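Local coordinates for lipolytic protein G-D-S-L family (Chitinophaga pinensis, PDB 4Q7Q) that is of unconfirmed function but, as a member of the GDSL-like lipase/acylhydrolase family, probably hydrolyses ester bonds in lipids or other acylated substrates, at residues E5-I11 with A71-F77; L157-N162 with L178-P182; V190-K196 with N220-P226. All coordinates share one frame; numbering follows the deposited sequence.

Contact 1 of 3, residues E5-I11 with A71-F77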
loop_
_atom_site.group_PDB
_atom_site.type_symbol
_atom_site.label_atom_id
_atom_site.label_comp_id
_atom_site.label_asym_id
_atom_site.label_seq_id
_atom_site.Cartn_x
_atom_site.Cartn_y
_atom_site.Cartn_z
ATOM N N GLU A 5 -23.614 -1.123 13.178
ATOM C CA GLU A 5 -23.106 -1.561 11.880
ATOM C C GLU A 5 -22.742 -0.395 10.979
ATOM O O GLU A 5 -23.546 0.516 10.769
ATOM C CB GLU A 5 -24.108 -2.469 11.163
ATOM C CG GLU A 5 -23.694 -2.793 9.730
ATOM C CD GLU A 5 -24.678 -3.700 9.016
ATOM O OE1 GLU A 5 -25.002 -4.773 9.566
ATOM O OE2 GLU A 5 -25.126 -3.337 7.905
ATOM N N LEU A 6 -21.518 -0.426 10.460
ATOM C CA LEU A 6 -21.059 0.582 9.520
ATOM C C LEU A 6 -20.457 -0.083 8.290
ATOM O O LEU A 6 -19.655 -1.013 8.400
ATOM C CB LEU A 6 -20.015 1.495 10.169
ATOM C CG LEU A 6 -20.467 2.325 11.369
ATOM C CD1 LEU A 6 -19.276 3.045 11.987
ATOM C CD2 LEU A 6 -21.557 3.312 10.962
ATOM N N THR A 7 -20.852 0.398 7.119
ATOM C CA THR A 7 -20.283 -0.078 5.870
ATOM C C THR A 7 -19.010 0.712 5.580
ATOM O O THR A 7 -19.022 1.943 5.557
ATOM C CB THR A 7 -21.278 0.063 4.704
ATOM O OG1 THR A 7 -22.410 -0.790 4.934
ATOM C CG2 THR A 7 -20.621 -0.322 3.387
ATOM N N TRP A 8 -17.917 -0.013 5.373
ATOM C CA TRP A 8 -16.604 0.575 5.152
ATOM C C TRP A 8 -16.071 0.153 3.794
ATOM O O TRP A 8 -15.806 -1.027 3.572
ATOM C CB TRP A 8 -15.646 0.107 6.252
ATOM C CG TRP A 8 -14.175 0.277 5.952
ATOM C CD1 TRP A 8 -13.575 1.305 5.273
ATOM C CD2 TRP A 8 -13.130 -0.631 6.311
ATOM N NE1 TRP A 8 -12.216 1.096 5.209
ATOM C CE2 TRP A 8 -11.920 -0.090 5.832
ATOM C CE3 TRP A 8 -13.098 -1.852 6.994
ATOM C CZ2 TRP A 8 -10.693 -0.729 6.012
ATOM C CZ3 TRP A 8 -11.881 -2.483 7.176
ATOM C CH2 TRP A 8 -10.694 -1.916 6.691
ATOM N N VAL A 9 -15.920 1.122 2.896
ATOM C CA VAL A 9 -15.325 0.879 1.588
ATOM C C VAL A 9 -13.826 1.142 1.670
ATOM O O VAL A 9 -13.394 2.253 2.001
ATOM C CB VAL A 9 -15.966 1.760 0.495
ATOM C CG1 VAL A 9 -15.210 1.640 -0.820
ATOM C CG2 VAL A 9 -17.419 1.372 0.306
ATOM N N ALA A 10 -13.036 0.102 1.409
ATOM C CA ALA A 10 -11.587 0.215 1.434
ATOM C C ALA A 10 -11.071 0.339 0.010
ATOM O O ALA A 10 -11.052 -0.635 -0.734
ATOM C CB ALA A 10 -10.971 -0.999 2.125
ATOM N N ILE A 11 -10.665 1.547 -0.366
ATOM C CA ILE A 11 -10.141 1.805 -1.699
ATOM C C ILE A 11 -8.635 1.619 -1.641
ATOM O O ILE A 11 -7.971 2.114 -0.723
ATOM C CB ILE A 11 -10.489 3.239 -2.162
ATOM C CG1 ILE A 11 -12.007 3.388 -2.252
ATOM C CG2 ILE A 11 -9.822 3.579 -3.508
ATOM C CD1 ILE A 11 -12.473 4.790 -2.505
ATOM N N ALA A 71 -21.511 4.537 1.411
ATOM C CA ALA A 71 -21.055 3.851 2.615
ATOM C C ALA A 71 -20.784 4.862 3.715
ATOM O O ALA A 71 -20.773 6.071 3.471
ATOM C CB ALA A 71 -19.799 3.039 2.326
ATOM N N ASP A 72 -20.539 4.359 4.921
ATOM C CA ASP A 72 -20.430 5.209 6.098
ATOM C C ASP A 72 -19.020 5.747 6.282
ATOM O O ASP A 72 -18.828 6.836 6.825
ATOM C CB ASP A 72 -20.850 4.435 7.349
ATOM C CG ASP A 72 -22.271 3.924 7.268
ATOM O OD1 ASP A 72 -23.189 4.764 7.220
ATOM O OD2 ASP A 72 -22.471 2.688 7.251
ATOM N N VAL A 73 -18.032 4.971 5.845
ATOM C CA VAL A 73 -16.640 5.384 5.942
ATOM C C VAL A 73 -15.874 4.843 4.750
ATOM O O VAL A 73 -16.126 3.729 4.292
ATOM C CB VAL A 73 -15.986 4.919 7.276
ATOM C CG1 VAL A 73 -16.162 3.427 7.481
ATOM C CG2 VAL A 73 -14.512 5.297 7.341
ATOM N N TYR A 74 -14.953 5.652 4.240
ATOM C CA TYR A 74 -14.081 5.256 3.150
ATOM C C TYR A 74 -12.636 5.412 3.595
ATOM O O TYR A 74 -12.274 6.426 4.198
ATOM C CB TYR A 74 -14.319 6.138 1.923
ATOM C CG TYR A 74 -15.720 6.068 1.348
ATOM C CD1 TYR A 74 -16.790 6.711 1.973
ATOM C CD2 TYR A 74 -15.974 5.379 0.166
ATOM C CE1 TYR A 74 -18.069 6.659 1.444
ATOM C CE2 TYR A 74 -17.260 5.318 -0.372
ATOM C CZ TYR A 74 -18.303 5.964 0.272
ATOM O OH TYR A 74 -19.586 5.924 -0.237
ATOM N N SER A 75 -11.811 4.408 3.315
ATOM C CA SER A 75 -10.370 4.587 3.441
ATOM C C SER A 75 -9.743 4.571 2.055
ATOM O O SER A 75 -10.250 3.920 1.131
ATOM C CB SER A 75 -9.728 3.532 4.354
ATOM O OG SER A 75 -9.957 2.216 3.889
ATOM N N VAL A 76 -8.658 5.321 1.899
ATOM C CA VAL A 76 -7.940 5.370 0.636
ATOM C C VAL A 76 -6.475 5.065 0.899
ATOM O O VAL A 76 -5.808 5.784 1.644
ATOM C CB VAL A 76 -8.073 6.751 -0.039
ATOM C CG1 VAL A 76 -7.349 6.776 -1.387
ATOM C CG2 VAL A 76 -9.548 7.107 -0.217
ATOM N N PHE A 77 -5.985 3.997 0.282
ATOM C CA PHE A 77 -4.644 3.484 0.543
ATOM C C PHE A 77 -3.972 3.287 -0.816
ATOM O O PHE A 77 -4.005 2.194 -1.390
ATOM C CB PHE A 77 -4.788 2.156 1.295
ATOM C CG PHE A 77 -3.499 1.573 1.835
ATOM C CD1 PHE A 77 -2.258 2.155 1.596
ATOM C CD2 PHE A 77 -3.547 0.404 2.582
ATOM C CE1 PHE A 77 -1.095 1.573 2.098
ATOM C CE2 PHE A 77 -2.393 -0.167 3.100
ATOM C CZ PHE A 77 -1.165 0.414 2.847
HETATM O O HOH W 1 -8.142 1.331 2.142
#

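Contact 2 of 3, residues L157-N162 with L178-P182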
loop_
_atom_site.group_PDB
_atom_site.type_symbol
_atom_site.label_atom_id
_atom_site.label_comp_id
_atom_site.label_asym_id
_atom_site.label_seq_id
_atom_site.Cartn_x
_atom_site.Cartn_y
_atom_site.Cartn_z
ATOM N N LEU A 157 9.649 7.733 -2.342
ATOM C CA LEU A 157 8.332 7.278 -1.918
ATOM C C LEU A 157 7.839 8.169 -0.784
ATOM O O LEU A 157 6.631 8.424 -0.655
ATOM C CB LEU A 157 8.376 5.809 -1.486
ATOM C CG LEU A 157 7.047 5.172 -1.070
ATOM C CD1 LEU A 157 5.993 5.273 -2.180
ATOM C CD2 LEU A 157 7.292 3.723 -0.693
ATOM N N GLU A 158 8.774 8.680 0.014
ATOM C CA GLU A 158 8.404 9.571 1.100
ATOM C C GLU A 158 7.633 10.798 0.610
ATOM O O GLU A 158 6.746 11.291 1.308
ATOM C CB GLU A 158 9.628 9.999 1.909
ATOM C CG GLU A 158 9.238 10.811 3.124
ATOM C CD GLU A 158 10.413 11.251 3.967
ATOM O OE1 GLU A 158 11.558 11.237 3.468
ATOM O OE2 GLU A 158 10.185 11.610 5.139
ATOM N N GLU A 159 7.960 11.290 -0.587
ATOM C CA GLU A 159 7.221 12.425 -1.142
ATOM C C GLU A 159 5.745 12.106 -1.319
ATOM O O GLU A 159 4.886 12.978 -1.162
ATOM C CB GLU A 159 7.788 12.838 -2.486
ATOM C CG GLU A 159 9.138 13.475 -2.408
ATOM C CD GLU A 159 9.649 13.818 -3.782
ATOM O OE1 GLU A 159 9.033 14.678 -4.447
ATOM O OE2 GLU A 159 10.645 13.209 -4.205
ATOM N N PHE A 160 5.459 10.857 -1.668
ATOM C CA PHE A 160 4.083 10.396 -1.832
ATOM C C PHE A 160 3.375 10.341 -0.482
ATOM O O PHE A 160 2.228 10.768 -0.353
ATOM C CB PHE A 160 4.058 9.042 -2.555
ATOM C CG PHE A 160 4.461 9.132 -3.997
ATOM C CD1 PHE A 160 5.789 9.342 -4.350
ATOM C CD2 PHE A 160 3.515 9.035 -5.009
ATOM C CE1 PHE A 160 6.165 9.448 -5.682
ATOM C CE2 PHE A 160 3.883 9.142 -6.337
ATOM C CZ PHE A 160 5.206 9.344 -6.674
ATOM N N ALA A 161 4.057 9.821 0.531
ATOM C CA ALA A 161 3.503 9.831 1.878
ATOM C C ALA A 161 3.239 11.263 2.333
ATOM O O ALA A 161 2.205 11.553 2.937
ATOM C CB ALA A 161 4.439 9.132 2.838
ATOM N N ASN A 162 4.165 12.163 2.025
ATOM C CA ASN A 162 4.021 13.548 2.455
ATOM C C ASN A 162 2.851 14.245 1.765
ATOM O O ASN A 162 2.149 15.054 2.383
ATOM C CB ASN A 162 5.332 14.322 2.266
ATOM C CG ASN A 162 6.421 13.881 3.246
ATOM O OD1 ASN A 162 6.139 13.234 4.257
ATOM N ND2 ASN A 162 7.663 14.247 2.959
ATOM N N LEU A 178 1.654 5.074 7.654
ATOM C CA LEU A 178 2.468 3.862 7.640
ATOM C C LEU A 178 3.926 4.150 7.291
ATOM O O LEU A 178 4.828 3.478 7.787
ATOM C CB LEU A 178 1.911 2.824 6.667
ATOM C CG LEU A 178 0.465 2.388 6.906
ATOM C CD1 LEU A 178 0.071 1.388 5.846
ATOM C CD2 LEU A 178 0.304 1.810 8.311
ATOM N N TYR A 179 4.154 5.138 6.429
ATOM C CA TYR A 179 5.508 5.428 5.973
ATOM C C TYR A 179 6.425 5.717 7.157
ATOM O O TYR A 179 7.546 5.212 7.226
ATOM C CB TYR A 179 5.551 6.599 4.979
ATOM C CG TYR A 179 6.912 6.675 4.338
ATOM C CD1 TYR A 179 7.973 7.276 5.003
ATOM C CD2 TYR A 179 7.161 6.087 3.104
ATOM C CE1 TYR A 179 9.229 7.305 4.470
ATOM C CE2 TYR A 179 8.435 6.125 2.546
ATOM C CZ TYR A 179 9.459 6.739 3.241
ATOM O OH TYR A 179 10.730 6.777 2.730
ATOM N N HIS A 180 5.940 6.525 8.095
ATOM C CA HIS A 180 6.752 6.904 9.246
ATOM C C HIS A 180 6.465 6.086 10.502
ATOM O O HIS A 180 6.920 6.433 11.591
ATOM C CB HIS A 180 6.616 8.404 9.529
ATOM C CG HIS A 180 7.021 9.273 8.376
ATOM N ND1 HIS A 180 6.106 9.885 7.547
ATOM C CD2 HIS A 180 8.242 9.630 7.917
ATOM C CE1 HIS A 180 6.746 10.582 6.624
ATOM N NE2 HIS A 180 8.044 10.444 6.826
ATOM N N HIS A 181 5.722 4.996 10.349
ATOM C CA HIS A 181 5.438 4.113 11.472
ATOM C C HIS A 181 6.741 3.515 12.007
ATOM O O HIS A 181 7.510 2.934 11.253
ATOM C CB HIS A 181 4.481 3.006 11.026
ATOM C CG HIS A 181 3.857 2.249 12.157
ATOM N ND1 HIS A 181 4.591 1.495 13.045
ATOM C CD2 HIS A 181 2.563 2.128 12.537
ATOM C CE1 HIS A 181 3.776 0.950 13.933
ATOM N NE2 HIS A 181 2.542 1.315 13.645
ATOM N N PRO A 182 6.997 3.666 13.315
ATOM C CA PRO A 182 8.288 3.225 13.860
ATOM C C PRO A 182 8.569 1.722 13.707
ATOM O O PRO A 182 9.731 1.314 13.784
ATOM C CB PRO A 182 8.208 3.625 15.341
ATOM C CG PRO A 182 6.747 3.800 15.618
ATOM C CD PRO A 182 6.136 4.278 14.340
HETATM O O HOH W 2 11.347 7.119 0.265
#

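Contact 3 of 3, residues V190-K196 with N220-P226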
loop_
_atom_site.group_PDB
_atom_site.type_symbol
_atom_site.label_atom_id
_atom_site.label_comp_id
_atom_site.label_asym_id
_atom_site.label_seq_id
_atom_site.Cartn_x
_atom_site.Cartn_y
_atom_site.Cartn_z
ATOM N N VAL A 190 12.068 -7.804 4.749
ATOM C CA VAL A 190 12.384 -9.208 4.482
ATOM C C VAL A 190 13.636 -9.604 5.258
ATOM O O VAL A 190 14.475 -8.753 5.542
ATOM C CB VAL A 190 12.622 -9.477 2.972
ATOM C CG1 VAL A 190 11.336 -9.291 2.171
ATOM C CG2 VAL A 190 13.748 -8.581 2.432
ATOM N N LYS A 191 13.752 -10.880 5.623
ATOM C CA LYS A 191 14.911 -11.347 6.391
ATOM C C LYS A 191 16.185 -11.414 5.547
ATOM O O LYS A 191 17.285 -11.149 6.038
ATOM C CB LYS A 191 14.643 -12.731 6.999
ATOM C CG LYS A 191 13.464 -12.801 7.955
ATOM C CD LYS A 191 13.741 -12.043 9.234
ATOM C CE LYS A 191 12.632 -12.263 10.256
ATOM N NZ LYS A 191 12.579 -13.674 10.728
ATOM N N PHE A 192 16.032 -11.793 4.284
ATOM C CA PHE A 192 17.169 -11.919 3.377
ATOM C C PHE A 192 16.666 -12.094 1.961
ATOM O O PHE A 192 15.476 -12.339 1.740
ATOM C CB PHE A 192 18.061 -13.114 3.751
ATOM C CG PHE A 192 17.353 -14.445 3.706
ATOM C CD1 PHE A 192 16.727 -14.952 4.837
ATOM C CD2 PHE A 192 17.300 -15.181 2.527
ATOM C CE1 PHE A 192 16.073 -16.171 4.799
ATOM C CE2 PHE A 192 16.645 -16.400 2.482
ATOM C CZ PHE A 192 16.029 -16.892 3.623
ATOM N N LYS A 193 17.586 -11.949 1.014
ATOM C CA LYS A 193 17.345 -12.282 -0.375
ATOM C C LYS A 193 18.287 -13.441 -0.689
ATOM O O LYS A 193 19.479 -13.360 -0.417
ATOM C CB LYS A 193 17.667 -11.072 -1.248
ATOM C CG LYS A 193 16.698 -10.792 -2.386
ATOM C CD LYS A 193 17.092 -9.498 -3.089
ATOM C CE LYS A 193 16.270 -9.217 -4.333
ATOM N NZ LYS A 193 16.811 -8.012 -5.028
ATOM N N HIS A 194 17.727 -14.511 -1.242
ATOM C CA HIS A 194 18.428 -15.749 -1.536
ATOM C C HIS A 194 19.050 -15.616 -2.925
ATOM O O HIS A 194 18.353 -15.706 -3.932
ATOM C CB HIS A 194 17.387 -16.875 -1.479
ATOM C CG HIS A 194 17.884 -18.219 -1.903
ATOM N ND1 HIS A 194 18.763 -18.961 -1.148
ATOM C CD2 HIS A 194 17.577 -18.979 -2.982
ATOM C CE1 HIS A 194 18.997 -20.112 -1.753
ATOM N NE2 HIS A 194 18.289 -20.148 -2.868
ATOM N N LEU A 195 20.358 -15.376 -2.982
ATOM C CA LEU A 195 20.998 -14.989 -4.240
ATOM C C LEU A 195 22.295 -15.725 -4.487
ATOM O O LEU A 195 23.000 -16.087 -3.551
ATOM C CB LEU A 195 21.308 -13.494 -4.219
ATOM C CG LEU A 195 20.135 -12.538 -4.031
ATOM C CD1 LEU A 195 20.653 -11.131 -3.751
ATOM C CD2 LEU A 195 19.246 -12.547 -5.265
ATOM N N LYS A 196 22.621 -15.918 -5.760
ATOM C CA LYS A 196 23.924 -16.440 -6.125
ATOM C C LYS A 196 25.021 -15.429 -5.827
ATOM O O LYS A 196 24.887 -14.238 -6.117
ATOM C CB LYS A 196 23.959 -16.841 -7.602
ATOM C CG LYS A 196 23.135 -18.077 -7.918
ATOM C CD LYS A 196 23.346 -18.528 -9.344
ATOM C CE LYS A 196 22.563 -19.799 -9.628
ATOM N NZ LYS A 196 22.759 -20.252 -11.023
ATOM N N ASN A 220 18.578 -16.770 -13.922
ATOM C CA ASN A 220 19.653 -17.555 -13.325
ATOM C C ASN A 220 19.669 -17.398 -11.802
ATOM O O ASN A 220 20.704 -17.096 -11.206
ATOM C CB ASN A 220 21.004 -17.158 -13.932
ATOM C CG ASN A 220 22.155 -18.027 -13.444
ATOM O OD1 ASN A 220 22.238 -19.212 -13.766
ATOM N ND2 ASN A 220 23.055 -17.432 -12.667
ATOM N N ASN A 221 18.507 -17.595 -11.183
ATOM C CA ASN A 221 18.365 -17.491 -9.735
ATOM C C ASN A 221 16.969 -17.950 -9.330
ATOM O O ASN A 221 15.975 -17.462 -9.870
ATOM C CB ASN A 221 18.584 -16.041 -9.277
ATOM C CG ASN A 221 19.030 -15.932 -7.824
ATOM O OD1 ASN A 221 20.176 -15.573 -7.545
ATOM N ND2 ASN A 221 18.115 -16.200 -6.893
ATOM N N GLU A 222 16.896 -18.884 -8.384
ATOM C CA GLU A 222 15.621 -19.311 -7.815
ATOM C C GLU A 222 14.916 -18.109 -7.197
ATOM O O GLU A 222 15.534 -17.059 -7.011
ATOM C CB GLU A 222 15.854 -20.377 -6.743
ATOM C CG GLU A 222 16.598 -21.603 -7.243
ATOM C CD GLU A 222 17.135 -22.462 -6.114
ATOM O OE1 GLU A 222 17.296 -21.943 -4.989
ATOM O OE2 GLU A 222 17.393 -23.660 -6.354
ATOM N N TYR A 223 13.632 -18.257 -6.879
ATOM C CA TYR A 223 12.881 -17.164 -6.266
ATOM C C TYR A 223 13.591 -16.722 -4.996
ATOM O O TYR A 223 13.854 -17.536 -4.117
ATOM C CB TYR A 223 11.448 -17.585 -5.957
ATOM C CG TYR A 223 10.615 -16.438 -5.428
ATOM C CD1 TYR A 223 10.235 -15.386 -6.261
ATOM C CD2 TYR A 223 10.221 -16.394 -4.095
ATOM C CE1 TYR A 223 9.485 -14.329 -5.785
ATOM C CE2 TYR A 223 9.467 -15.337 -3.609
ATOM C CZ TYR A 223 9.102 -14.311 -4.461
ATOM O OH TYR A 223 8.358 -13.257 -3.983
ATOM N N PRO A 224 13.936 -15.430 -4.910
ATOM C CA PRO A 224 14.866 -14.990 -3.862
ATOM C C PRO A 224 14.237 -14.772 -2.480
ATOM O O PRO A 224 14.964 -14.464 -1.531
ATOM C CB PRO A 224 15.402 -13.670 -4.417
ATOM C CG PRO A 224 14.269 -13.146 -5.255
ATOM C CD PRO A 224 13.656 -14.367 -5.890
ATOM N N TYR A 225 12.926 -14.943 -2.357
ATOM C CA TYR A 225 12.274 -14.814 -1.055
ATOM C C TYR A 225 11.545 -16.091 -0.626
ATOM O O TYR A 225 10.319 -16.147 -0.662
ATOM C CB TYR A 225 11.293 -13.636 -1.072
ATOM C CG TYR A 225 11.933 -12.273 -1.208
ATOM C CD1 TYR A 225 13.058 -11.928 -0.467
ATOM C CD2 TYR A 225 11.401 -11.324 -2.073
ATOM C CE1 TYR A 225 13.635 -10.675 -0.582
ATOM C CE2 TYR A 225 11.970 -10.061 -2.199
ATOM C CZ TYR A 225 13.090 -9.743 -1.455
ATOM O OH TYR A 225 13.654 -8.491 -1.568
ATOM N N PRO A 226 12.298 -17.125 -0.213
ATOM C CA PRO A 226 11.665 -18.339 0.308
ATOM C C PRO A 226 10.907 -18.017 1.599
ATOM O O PRO A 226 11.055 -16.907 2.109
ATOM C CB PRO A 226 12.861 -19.266 0.574
ATOM C CG PRO A 226 14.011 -18.354 0.775
ATOM C CD PRO A 226 13.767 -17.199 -0.151
#

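Contact 1 of 3, residues E5-I11 with A71-F77
W8 and S75 show how two parallel strands can be tied by side chains as well as by backbone. The indole lies along the sheet with its edge toward the neighbouring strand, and its NE1 gives a hydrogen bond to S75 OG at 2.8 Å, with the hydroxyl only 6° out of the ring plane. S75 brings OG there by placing it between its own backbone N and carbonyl carbon (chi1 59°). A water then links this hydroxyl to I11 O. Beside the pair, W8 CB rests on V73 CG1 at 3.6 Å, while A10 CB lies over one face of the indole.

On the opposite face of the sheet from W8 and S75, V9 and Y74 stand side by side and point the same way, V9 CB meeting Y74 CD2 at 3.6 Å. V9 CG2 also touches A71 CB at 3.5 Å. At the entrance to the pairing, D72 OD2 accepts a hydrogen bond from T7 N at 2.8 Å, using its anti lone pair. T7 O in turn accepts from both D72 N and V73 N, and regular parallel pairing runs on to I11 and F77.

Both strands belong to the central parallel sheet of an SGNH-type fold. Strand 44-50 borders 6-12 on its other side; helix 33-40 packs on W8 and A10, and helix 104-118 on Y74 and V76.

Contact 2 of 3, residues L157-N162 with L178-P182
A type I beta turn from L178 to H181, just beyond the edge strand 175-176 of the central parallel sheet, packs against residues 157-162 of helix 157-171. The loop leaving that strand thus folds back on the helix that precedes it in the α/β fold, and the turn's two central residues, Y179 and H180, make the contact.

Y179 reaches for the helix with CG anti to its backbone N (chi1 -169°), which lays the phenol along the helix surface. E158 CA sits over one face of the ring, 3.9 Å from the centroid, a CH-pi contact. The base of the tyrosine is close-packed too, its CB meeting A161 CB at 3.5 Å, while L157 CG approaches CE2 obliquely. A water at the far end ties Y179 OH to the backbone N-H of E158.

The imidazole of H180 is covered on one face by Y179 CD1 and held at two corners: D177 OD2 pairs with ND1, and E158 with NE2. With a carboxylate at each nitrogen, the doubly protonated, cationic ring would probably be favoured. Its edge also faces N162 OD1, 3.6 Å from CE1, with the amide and imidazole planes nearly parallel. The bond from H180 NE2 to E158 OE2 spans 3.0 Å and is almost straight at 177°; OE2 lies in the plane of the imidazole, while the nitrogen meets the carboxylate on its anti side, tilted 27° from its plane.

Contact 3 of 3, residues V190-K196 with N220-P226
H194 and N221 carry the polar half of this contact, in which an irregular loop pairs with a strand by lending it one side-chain amide. Backbone meets backbone at H194 N, which gives to P224 O at 2.8 Å. Beyond it N221 takes over: ND2 donates to H194 O at 3.0 Å and OD1 accepts from K196 N at 3.0 Å. The same ND2 also donates to E222 O within the loop.

Among side-chain polar pairs, H194 NE2 donates to E222 OE1 at 3.0 Å, the imidazole and carboxylate nearly coplanar, and the ring stacks on Y203. The extended K196 carries NZ to N220 OD1, approaching from above the amide's carbonyl plane. D134 takes two partners, K193 NZ in a salt bridge and Y225 OH at its backbone O.

Apolar contacts gather at the other end: V190 CG1 lies over one face of the Y225 ring, K193 CG touches Y225 CE1 at 3.6 Å, and F192 CE2 packs on P226 CG.

The three bonds of the N221 amide fix its rotation and stand in for regular strand pairing. F192 O, at the edge of the Y225 ring, is buried without a partner, probably a small cost borne by the packing.

How the contacts relate
The three contacts follow one another along the chain, each closing before the next opens. Contacts 1 and 2 adjoin: their centres are 22 Å apart, yet F77 CZ packs on L178 CD1 at 3.4 Å, joining a central strand to the loop beyond the sheet's edge. Contact 3 stands apart, on the two-stranded antiparallel sheet of 193-196 and 203-206; its centre is 37 Å from that of contact 1, and its nearest atoms are about 13 Å from those of contact 2. S14, H238 and D235 are arranged like a Ser-His-Asp triad and are probably catalytic, as in relatives of this family: S14 follows strand 6-12 of contact 1, and Y223 of contact 3 touches D235.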